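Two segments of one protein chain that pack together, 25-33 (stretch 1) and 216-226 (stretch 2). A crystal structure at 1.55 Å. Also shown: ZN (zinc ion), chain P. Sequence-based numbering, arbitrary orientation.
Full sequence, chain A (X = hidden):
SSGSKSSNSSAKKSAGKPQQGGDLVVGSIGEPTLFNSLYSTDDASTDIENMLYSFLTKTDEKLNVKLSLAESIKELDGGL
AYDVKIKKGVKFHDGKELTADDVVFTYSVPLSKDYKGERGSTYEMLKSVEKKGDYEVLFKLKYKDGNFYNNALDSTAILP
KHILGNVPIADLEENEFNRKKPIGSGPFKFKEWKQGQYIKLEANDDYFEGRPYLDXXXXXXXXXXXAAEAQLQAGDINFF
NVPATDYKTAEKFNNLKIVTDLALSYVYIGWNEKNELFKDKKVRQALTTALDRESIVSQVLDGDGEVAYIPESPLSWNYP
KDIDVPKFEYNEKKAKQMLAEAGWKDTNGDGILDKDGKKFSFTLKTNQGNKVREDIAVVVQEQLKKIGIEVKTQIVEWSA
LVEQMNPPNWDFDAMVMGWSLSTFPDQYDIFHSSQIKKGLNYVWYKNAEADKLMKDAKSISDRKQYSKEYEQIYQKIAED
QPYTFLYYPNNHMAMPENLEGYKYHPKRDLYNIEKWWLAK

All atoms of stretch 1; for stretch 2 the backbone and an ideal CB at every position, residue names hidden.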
# COMPACT_ATOMS: atom_id res chain seq x y z
N VAL A 25 -18.28 0.57 12.78
CA VAL A 25 -17.62 1.86 12.70
C VAL A 25 -16.12 1.60 12.85
O VAL A 25 -15.64 1.27 13.93
CB VAL A 25 -18.13 2.86 13.74
CG1 VAL A 25 -17.41 4.21 13.57
CG2 VAL A 25 -19.64 3.03 13.64
N VAL A 26 -15.44 1.73 11.72
CA VAL A 26 -14.01 1.45 11.56
C VAL A 26 -13.24 2.75 11.77
O VAL A 26 -13.48 3.77 11.09
CB VAL A 26 -13.72 0.91 10.14
CG1 VAL A 26 -12.23 0.65 9.88
CG2 VAL A 26 -14.56 -0.34 9.89
N GLY A 27 -12.30 2.73 12.71
CA GLY A 27 -11.45 3.91 12.94
C GLY A 27 -10.27 3.87 11.98
O GLY A 27 -9.69 2.79 11.74
N SER A 28 -9.95 5.00 11.37
CA SER A 28 -8.80 5.07 10.48
C SER A 28 -8.01 6.31 10.78
O SER A 28 -8.58 7.40 10.94
CB SER A 28 -9.23 5.14 9.02
OG SER A 28 -8.08 5.35 8.19
N ILE A 29 -6.69 6.19 10.80
CA ILE A 29 -5.86 7.41 11.01
C ILE A 29 -5.56 8.19 9.73
O ILE A 29 -4.92 9.25 9.80
CB ILE A 29 -4.54 7.11 11.74
CG1 ILE A 29 -3.60 6.25 10.90
CG2 ILE A 29 -4.85 6.50 13.12
CD1 ILE A 29 -2.17 6.17 11.47
N GLY A 30 -6.00 7.70 8.58
CA GLY A 30 -5.77 8.39 7.30
C GLY A 30 -7.05 8.54 6.49
O GLY A 30 -7.82 7.60 6.37
N GLU A 31 -7.29 9.73 5.97
CA GLU A 31 -8.46 9.96 5.12
C GLU A 31 -8.18 9.60 3.68
O GLU A 31 -7.12 9.95 3.16
CB GLU A 31 -8.88 11.42 5.19
CG GLU A 31 -10.23 11.71 4.57
CD GLU A 31 -10.76 13.06 4.98
OE1 GLU A 31 -9.98 13.90 5.50
OE2 GLU A 31 -11.96 13.26 4.77
N PRO A 32 -9.13 8.91 3.01
CA PRO A 32 -8.95 8.68 1.58
C PRO A 32 -8.90 9.94 0.73
O PRO A 32 -9.27 11.08 1.19
CB PRO A 32 -10.19 7.85 1.20
CG PRO A 32 -10.68 7.27 2.47
CD PRO A 32 -10.39 8.31 3.50
N THR A 33 -8.47 9.75 -0.51
CA THR A 33 -8.39 10.82 -1.50
C THR A 33 -9.47 10.67 -2.57
O THR A 33 -10.18 11.60 -2.88
CB THR A 33 -7.01 10.78 -2.15
OG1 THR A 33 -6.02 11.10 -1.18
CG2 THR A 33 -6.86 11.85 -3.21
N UNK A 216 -24.66 -1.08 7.77
CA UNK A 216 -23.78 0.00 7.38
C UNK A 216 -22.34 -0.21 7.83
O UNK A 216 -22.08 -0.92 8.79
CB UNK A 216 -24.31 1.32 7.94
N UNK A 217 -21.42 0.41 7.10
CA UNK A 217 -20.04 0.52 7.50
C UNK A 217 -19.63 1.98 7.43
O UNK A 217 -19.81 2.63 6.42
CB UNK A 217 -19.14 -0.35 6.62
N UNK A 218 -19.09 2.49 8.53
CA UNK A 218 -18.64 3.86 8.60
C UNK A 218 -17.12 3.87 8.79
O UNK A 218 -16.61 3.20 9.66
CB UNK A 218 -19.35 4.61 9.73
N UNK A 219 -16.43 4.62 7.96
CA UNK A 219 -14.99 4.73 8.01
C UNK A 219 -14.72 6.09 8.63
O UNK A 219 -14.85 7.09 7.98
CB UNK A 219 -14.34 4.58 6.63
N UNK A 220 -14.36 6.08 9.90
CA UNK A 220 -14.29 7.29 10.69
C UNK A 220 -12.86 7.77 10.77
O UNK A 220 -12.00 7.06 11.24
CB UNK A 220 -14.86 7.06 12.09
N UNK A 221 -12.63 8.99 10.32
CA UNK A 221 -11.29 9.52 10.24
C UNK A 221 -10.88 10.16 11.56
O UNK A 221 -11.48 11.12 12.01
CB UNK A 221 -11.19 10.53 9.10
N UNK A 222 -9.85 9.59 12.17
CA UNK A 222 -9.36 10.05 13.45
C UNK A 222 -7.84 10.14 13.38
O UNK A 222 -7.17 9.18 13.71
CB UNK A 222 -9.81 9.12 14.58
N UNK A 223 -7.27 11.27 12.94
CA UNK A 223 -5.80 11.31 12.74
C UNK A 223 -5.01 11.56 14.02
O UNK A 223 -4.33 12.59 14.18
CB UNK A 223 -5.45 12.40 11.73
N UNK A 224 -5.18 10.62 14.95
CA UNK A 224 -4.60 10.62 16.26
C UNK A 224 -4.88 9.26 16.87
O UNK A 224 -6.00 8.98 17.29
CB UNK A 224 -5.15 11.76 17.12
N UNK A 225 -3.87 8.40 16.90
CA UNK A 225 -4.04 7.01 17.32
C UNK A 225 -4.55 6.95 18.77
O UNK A 225 -5.34 6.07 19.09
CB UNK A 225 -2.72 6.25 17.18
N UNK A 226 -4.11 7.87 19.61
CA UNK A 226 -4.52 7.85 21.02
C UNK A 226 -6.00 8.18 21.14
O UNK A 226 -6.72 7.56 21.94
CB UNK A 226 -3.69 8.84 21.84
ZN ZN P . -4.10 12.99 21.11

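The two backbones set the frame. Position 218 lies level with Val25, 219 with Val26, 220 with Gly27 and 221 with Ser28, at CA-CA distances of 4.7 to 5.1 Å, and the chains run parallel. Successive CB atoms alternate between two faces, one carrying Val25, the other Val26 and Ser28.

Position 216 has an extended backbone (-142/154) and no atom of stretch 1 within 5.5 Å of its ideal CB, so many residues would suit. It is Thr216, chi1 p.

At 217 the CB points sideways, again with nothing of stretch 1 within 5.5 Å, but Val26 lies within reach of a modest apolar branch. Val217 fits: its CG1 is 4.3 Å from Val26 CG2.

At 218 the ideal CB lies 4.2 Å from Val25 CG2, on the Val25 face. Beta-branched or other medium side chains would suit the strand. The carbonyl O of 218 accepts from Val26 N at 2.8 Å (160° at the hydrogen). The residue is Thr218, chi1 m.

Position 219 points to the other face, its ideal CB 4.6 Å from Val26 O. Beyond it lie Val26 CG1, Ser28 OG, Gly30 O and the Pro32 ring, a mixed surface that a long apolar or aromatic side chain could cover, ideally with a polar tip. Tyr219 does so with chi1 t. Its CD2 is 4.2 Å from Val26 CG1 and its CE1 4.1 Å from Pro32 CD, while Gly30 O sits at the ring edge, 3.9 Å from CE1. Tyr219 OH ends 3.3 Å from Ser28 OG.

At 220 the ideal CB is 3.7 Å from Val26 O and 4.1 Å from Val25 CG1, beside Gly27, which has no side chain. Stretch 1 offers no charge here, so a linear apolar or polar chain would do. Lys220 is fully extended, all four chi angles t, and its end leads away. Its backbone N donates to Val26 O at 2.7 Å, and its O accepts from Ser28 N at 2.9 Å.

At 221 the ideal CB is 4.5 Å from Ser28 O and 4.6 Å from Glu31 CB, favouring a compact apolar group. In Val221, CG1 packs 3.9 Å from Glu31 CB.

Position 222 turns its CB sideways, 4.2 Å from Ser28 O, and its N donates to that O at 2.8 Å and 179°, which requires a free N-H. Ile222 supplies it; its CD1 lies 4.6 Å from Gly27 CA.

At 223, phi is -82°, compatible with proline, and no atom of stretch 1 needs its N-H. Pro223 has its CA 3.7 Å from Ile29 O.

Position 224 points away, just before a helix and near the zinc, so a capping acid is attractive. Asp224 OD2 binds ZN at 2.2 Å, and the side chain caps the helix.

At 225, the ideal CB is 4.6 Å from Ile29 CG2; a small residue suffices, and Ala225 serves.

Position 226, helical and out of reach, is unconstrained by stretch 1; it is Asn226.

Stretch 2, residues 216-226: TVTYKVIPDAN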
# COMPACT_ATOMS: atom_id res chain seq x y z
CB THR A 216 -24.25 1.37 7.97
OG1 THR A 216 -24.10 1.38 9.40
CG2 THR A 216 -25.69 1.65 7.65
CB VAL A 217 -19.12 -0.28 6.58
CG1 VAL A 217 -17.68 -0.08 6.96
CG2 VAL A 217 -19.47 -1.72 6.62
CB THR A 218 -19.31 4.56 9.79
OG1 THR A 218 -20.73 4.57 9.60
CG2 THR A 218 -18.92 6.00 9.84
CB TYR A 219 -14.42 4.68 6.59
CG TYR A 219 -12.95 4.34 6.41
CD1 TYR A 219 -12.02 5.32 6.14
CD2 TYR A 219 -12.52 3.03 6.42
CE1 TYR A 219 -10.71 5.01 5.93
CE2 TYR A 219 -11.21 2.72 6.21
CZ TYR A 219 -10.31 3.71 5.96
OH TYR A 219 -8.99 3.41 5.74
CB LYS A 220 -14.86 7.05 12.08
CG LYS A 220 -15.03 8.32 12.89
CD LYS A 220 -15.71 8.07 14.21
CE LYS A 220 -15.91 9.37 14.97
NZ LYS A 220 -16.51 9.11 16.28
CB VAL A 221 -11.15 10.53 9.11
CG1 VAL A 221 -9.73 10.95 8.98
CG2 VAL A 221 -11.64 9.94 7.81
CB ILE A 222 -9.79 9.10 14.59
CG1 ILE A 222 -11.30 8.79 14.52
CG2 ILE A 222 -9.43 9.69 15.95
CD1 ILE A 222 -11.71 7.71 15.48
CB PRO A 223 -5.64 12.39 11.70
CG PRO A 223 -6.65 13.37 12.12
CD PRO A 223 -7.87 12.55 12.55
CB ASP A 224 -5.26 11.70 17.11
CG ASP A 224 -4.74 11.73 18.51
OD1 ASP A 224 -4.25 10.72 19.05
OD2 ASP A 224 -4.81 12.82 19.08
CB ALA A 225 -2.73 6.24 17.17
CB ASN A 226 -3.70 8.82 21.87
CG ASN A 226 -2.25 8.35 22.09
OD1 ASN A 226 -1.40 9.14 22.54
ND2 ASN A 226 -1.97 7.08 21.81
O HOH W 1 -2.11 12.24 21.28
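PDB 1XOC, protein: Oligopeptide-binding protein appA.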